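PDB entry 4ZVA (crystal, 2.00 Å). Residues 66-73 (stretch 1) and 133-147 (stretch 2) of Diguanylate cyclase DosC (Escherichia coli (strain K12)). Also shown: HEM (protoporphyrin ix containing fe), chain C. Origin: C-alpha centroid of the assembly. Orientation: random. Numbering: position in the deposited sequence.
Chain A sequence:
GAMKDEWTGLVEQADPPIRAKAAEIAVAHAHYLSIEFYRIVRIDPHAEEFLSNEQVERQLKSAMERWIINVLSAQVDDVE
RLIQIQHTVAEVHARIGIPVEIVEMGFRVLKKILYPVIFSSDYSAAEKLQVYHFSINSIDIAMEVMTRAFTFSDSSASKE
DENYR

Stretch 1 66-73: RWIINVLS
Stretch 2 133-147: HFSINSIDIAMEVMT

Two helices of one chain, 66-72 and 133-147, pack with axes 9.8 Å apart at closest approach and N-to-C directions 112° apart. Register is set where Leu72 CA lies 6.1 Å from Ser135 CA. Both backbones are regular α-helix, with i to i+4 hydrogen bonds such as Val71 N to Trp67 O (3.0 Å); Ser73 leaves helical phi/psi at -101/17, its OG (chi1 m) donating to Ile69 O at 2.8 Å.

Apolar packing carries the contact. The CA-to-CB bond of Trp67 points toward the partner, and with chi1 t and chi2 97° its CZ2 lies 3.6 Å from Ala142 CB, while Ile139 CG2 meets the ring edge, 4.4 Å from Trp67 CH2. Heme CBC lies over one ring face, 3.4 Å from Trp67 CH2. One turn on, Val71 (t) sets CG2 4.3 Å from Ala142 CB. Leu72 (m, t) starts sideways but its end comes nearer: CD2 reaches Ser135 CA at 3.8 Å and Ile139 CG1 (Ile139 m, t) at 4.2 Å.

No direct hydrogen bond crosses. Trp67 NE1 merely touches Met146 CE (Met146 t, t, m) at 4.0 Å. Leu72 O lies at the edge of the Phe134 ring (t, chi2 80°), 3.5 Å from Phe134 CE2, a contact rather than a hydrogen bond. Instead, the O of a water donates to Val71 O and to Ser138 OG, each 2.8 Å from it, while Ser138 OG (chi1 m) donates to Phe134 O at 2.7 Å, satisfying a buried hydroxyl within its own helix.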

# COMPACT_ATOMS: atom_id res chain seq x y z
N ARG A 66 14.71 6.12 -11.55
CA ARG A 66 15.75 6.04 -10.54
C ARG A 66 15.15 5.66 -9.19
O ARG A 66 15.72 4.84 -8.47
CB ARG A 66 16.50 7.37 -10.44
CG ARG A 66 17.68 7.36 -9.49
CD ARG A 66 18.28 8.76 -9.37
NE ARG A 66 18.23 9.48 -10.64
CZ ARG A 66 17.50 10.58 -10.84
NH1 ARG A 66 16.77 11.09 -9.85
NH2 ARG A 66 17.50 11.16 -12.03
N TRP A 67 14.01 6.25 -8.86
CA TRP A 67 13.35 5.98 -7.59
C TRP A 67 12.96 4.51 -7.47
O TRP A 67 13.25 3.86 -6.47
CB TRP A 67 12.11 6.86 -7.43
CG TRP A 67 11.51 6.81 -6.05
CD1 TRP A 67 11.73 7.69 -5.03
CD2 TRP A 67 10.60 5.82 -5.54
NE1 TRP A 67 11.01 7.31 -3.92
CE2 TRP A 67 10.31 6.17 -4.20
CE3 TRP A 67 10.00 4.68 -6.08
CZ2 TRP A 67 9.45 5.41 -3.40
CZ3 TRP A 67 9.15 3.93 -5.29
CH2 TRP A 67 8.88 4.30 -3.96
N ILE A 68 12.29 4.00 -8.51
CA ILE A 68 11.82 2.62 -8.53
C ILE A 68 12.97 1.64 -8.36
O ILE A 68 12.89 0.71 -7.56
CB ILE A 68 11.07 2.31 -9.83
CG1 ILE A 68 9.76 3.10 -9.88
CG2 ILE A 68 10.79 0.82 -9.96
CD1 ILE A 68 9.08 3.10 -11.22
N ILE A 69 14.06 1.86 -9.10
CA ILE A 69 15.22 0.99 -9.00
C ILE A 69 15.86 1.06 -7.62
O ILE A 69 16.19 0.03 -7.03
CB ILE A 69 16.28 1.34 -10.07
CG1 ILE A 69 15.73 1.09 -11.47
CG2 ILE A 69 17.55 0.52 -9.86
CD1 ILE A 69 16.67 1.50 -12.59
N ASN A 70 16.03 2.27 -7.09
CA ASN A 70 16.66 2.44 -5.79
C ASN A 70 15.89 1.75 -4.67
O ASN A 70 16.48 1.06 -3.84
CB ASN A 70 16.83 3.93 -5.46
CG ASN A 70 17.98 4.57 -6.21
OD1 ASN A 70 18.99 3.92 -6.49
ND2 ASN A 70 17.83 5.84 -6.55
N VAL A 71 14.57 1.90 -4.68
CA VAL A 71 13.73 1.33 -3.63
C VAL A 71 13.66 -0.19 -3.71
O VAL A 71 13.86 -0.88 -2.71
CB VAL A 71 12.31 1.91 -3.69
CG1 VAL A 71 11.36 1.12 -2.80
CG2 VAL A 71 12.32 3.38 -3.29
N LEU A 72 13.39 -0.72 -4.90
CA LEU A 72 13.19 -2.16 -5.05
C LEU A 72 14.51 -2.94 -4.99
O LEU A 72 14.50 -4.15 -4.76
CB LEU A 72 12.45 -2.46 -6.35
CG LEU A 72 11.01 -1.92 -6.40
CD1 LEU A 72 10.28 -2.36 -7.66
CD2 LEU A 72 10.24 -2.34 -5.15
N SER A 73 15.63 -2.26 -5.20
CA SER A 73 16.95 -2.90 -5.13
C SER A 73 17.65 -2.63 -3.81
O SER A 73 18.86 -2.82 -3.69
CB SER A 73 17.84 -2.43 -6.28
OG SER A 73 17.15 -2.51 -7.52
N HIS A 133 5.41 -9.33 -2.77
CA HIS A 133 5.33 -8.97 -1.35
C HIS A 133 6.45 -8.02 -0.94
O HIS A 133 6.19 -6.97 -0.35
CB HIS A 133 5.37 -10.22 -0.48
CG HIS A 133 5.54 -9.94 0.98
ND1 HIS A 133 6.66 -10.31 1.68
CD2 HIS A 133 4.73 -9.31 1.86
CE1 HIS A 133 6.54 -9.93 2.94
NE2 HIS A 133 5.37 -9.32 3.08
N PHE A 134 7.69 -8.39 -1.24
CA PHE A 134 8.83 -7.54 -0.94
C PHE A 134 8.68 -6.17 -1.58
O PHE A 134 8.97 -5.15 -0.95
CB PHE A 134 10.13 -8.19 -1.43
CG PHE A 134 11.35 -7.33 -1.23
CD1 PHE A 134 11.96 -7.25 0.01
CD2 PHE A 134 11.88 -6.61 -2.29
CE1 PHE A 134 13.08 -6.45 0.19
CE2 PHE A 134 13.00 -5.81 -2.11
CZ PHE A 134 13.60 -5.73 -0.87
N SER A 135 8.19 -6.15 -2.82
CA SER A 135 8.01 -4.91 -3.56
C SER A 135 6.94 -4.03 -2.92
O SER A 135 7.13 -2.83 -2.77
CB SER A 135 7.63 -5.21 -5.01
OG SER A 135 8.68 -5.91 -5.67
N ILE A 136 5.81 -4.63 -2.55
CA ILE A 136 4.73 -3.88 -1.92
C ILE A 136 5.19 -3.28 -0.59
O ILE A 136 5.00 -2.09 -0.33
CB ILE A 136 3.48 -4.75 -1.68
CG1 ILE A 136 2.81 -5.11 -3.00
CG2 ILE A 136 2.48 -4.02 -0.79
CD1 ILE A 136 2.36 -3.91 -3.81
N ASN A 137 5.82 -4.11 0.24
CA ASN A 137 6.30 -3.65 1.54
C ASN A 137 7.38 -2.58 1.40
O ASN A 137 7.44 -1.64 2.19
CB ASN A 137 6.83 -4.83 2.35
CG ASN A 137 5.71 -5.63 3.01
OD1 ASN A 137 4.54 -5.47 2.67
ND2 ASN A 137 6.08 -6.50 3.94
N SER A 138 8.23 -2.72 0.38
CA SER A 138 9.27 -1.73 0.11
C SER A 138 8.69 -0.40 -0.32
O SER A 138 9.13 0.66 0.13
CB SER A 138 10.24 -2.25 -0.96
OG SER A 138 10.97 -3.36 -0.48
N ILE A 139 7.71 -0.44 -1.22
CA ILE A 139 7.09 0.78 -1.71
C ILE A 139 6.32 1.47 -0.58
O ILE A 139 6.38 2.70 -0.44
CB ILE A 139 6.16 0.50 -2.90
CG1 ILE A 139 6.98 0.04 -4.11
CG2 ILE A 139 5.36 1.74 -3.28
CD1 ILE A 139 6.16 -0.29 -5.32
N ASP A 140 5.63 0.68 0.23
CA ASP A 140 4.85 1.22 1.34
C ASP A 140 5.72 1.85 2.43
O ASP A 140 5.38 2.91 2.95
CB ASP A 140 3.98 0.13 1.96
CG ASP A 140 2.68 -0.08 1.21
OD1 ASP A 140 2.33 0.78 0.37
OD2 ASP A 140 2.00 -1.10 1.47
N ILE A 141 6.83 1.20 2.78
CA ILE A 141 7.73 1.74 3.79
C ILE A 141 8.34 3.06 3.29
O ILE A 141 8.54 3.99 4.07
CB ILE A 141 8.84 0.73 4.20
CG1 ILE A 141 9.60 1.23 5.43
CG2 ILE A 141 9.82 0.47 3.08
CD1 ILE A 141 8.81 1.12 6.70
N ALA A 142 8.63 3.12 2.00
CA ALA A 142 9.18 4.33 1.40
C ALA A 142 8.15 5.45 1.39
O ALA A 142 8.48 6.61 1.64
CB ALA A 142 9.66 4.05 -0.02
N MET A 143 6.89 5.10 1.12
CA MET A 143 5.82 6.09 1.10
C MET A 143 5.63 6.73 2.47
O MET A 143 5.42 7.94 2.58
CB MET A 143 4.50 5.48 0.64
CG MET A 143 3.32 6.44 0.77
SD MET A 143 1.80 5.89 -0.01
CE MET A 143 1.34 4.54 1.05
N GLU A 144 5.70 5.91 3.52
CA GLU A 144 5.50 6.42 4.87
C GLU A 144 6.60 7.41 5.24
O GLU A 144 6.33 8.45 5.82
CB GLU A 144 5.45 5.28 5.89
CG GLU A 144 5.22 5.76 7.32
CD GLU A 144 4.97 4.63 8.29
OE1 GLU A 144 4.44 3.58 7.88
OE2 GLU A 144 5.33 4.78 9.48
N VAL A 145 7.85 7.09 4.88
CA VAL A 145 8.96 8.00 5.12
C VAL A 145 8.72 9.34 4.43
O VAL A 145 8.96 10.40 5.01
CB VAL A 145 10.30 7.41 4.63
CG1 VAL A 145 11.43 8.42 4.81
CG2 VAL A 145 10.63 6.13 5.38
N MET A 146 8.23 9.28 3.20
CA MET A 146 7.95 10.47 2.42
C MET A 146 6.80 11.29 3.00
O MET A 146 6.87 12.51 3.09
CB MET A 146 7.65 10.10 0.96
CG MET A 146 7.51 11.30 0.04
SD MET A 146 7.06 10.83 -1.64
CE MET A 146 8.43 9.75 -2.07
N THR A 147 5.72 10.60 3.39
CA THR A 147 4.52 11.26 3.90
C THR A 147 4.75 11.85 5.29
O THR A 147 4.06 12.78 5.69
CB THR A 147 3.32 10.30 3.95
OG1 THR A 147 3.68 9.12 4.68
CG2 THR A 147 2.90 9.91 2.53
CHA HEM C . 9.29 15.32 -8.26
CHB HEM C . 4.53 15.46 -9.19
CHC HEM C . 4.03 11.27 -6.83
CHD HEM C . 8.83 10.64 -6.89
C1A HEM C . 8.07 15.72 -8.75
C2A HEM C . 7.79 16.87 -9.59
C3A HEM C . 6.48 16.90 -9.84
C4A HEM C . 5.87 15.78 -9.17
CMA HEM C . 5.74 17.95 -10.69
CAA HEM C . 8.82 17.90 -10.12
CBA HEM C . 9.87 17.19 -10.97
CGA HEM C . 10.68 18.20 -11.73
O1A HEM C . 10.14 19.29 -12.05
O2A HEM C . 11.86 17.90 -12.03
C1B HEM C . 3.98 14.32 -8.65
C2B HEM C . 2.59 13.92 -8.77
C3B HEM C . 2.45 12.75 -8.11
C4B HEM C . 3.75 12.39 -7.57
CMB HEM C . 1.53 14.75 -9.52
CAB HEM C . 1.20 11.86 -7.90
CBB HEM C . 0.00 12.10 -8.43
C1C HEM C . 5.27 10.68 -6.72
C2C HEM C . 5.55 9.32 -6.32
C3C HEM C . 6.88 9.14 -6.33
C4C HEM C . 7.48 10.40 -6.74
CMC HEM C . 4.44 8.30 -5.96
CAC HEM C . 7.73 7.89 -6.00
CBC HEM C . 7.22 6.69 -5.70
C1D HEM C . 9.42 11.83 -7.25
C2D HEM C . 10.84 12.06 -7.36
C3D HEM C . 10.99 13.53 -7.79
C4D HEM C . 9.64 14.03 -7.90
CMD HEM C . 11.96 11.03 -7.09
CAD HEM C . 12.29 14.33 -8.05
CBD HEM C . 13.12 14.38 -6.77
CGD HEM C . 14.17 15.46 -6.87
O1D HEM C . 15.09 15.48 -6.03
O2D HEM C . 14.07 16.31 -7.80
NA HEM C . 6.87 15.08 -8.51
NB HEM C . 4.66 13.37 -7.92
NC HEM C . 6.48 11.31 -6.97
ND HEM C . 8.75 13.01 -7.57
FE HEM C . 6.68 13.28 -7.51
O HOH W 1 13.28 -1.83 -0.17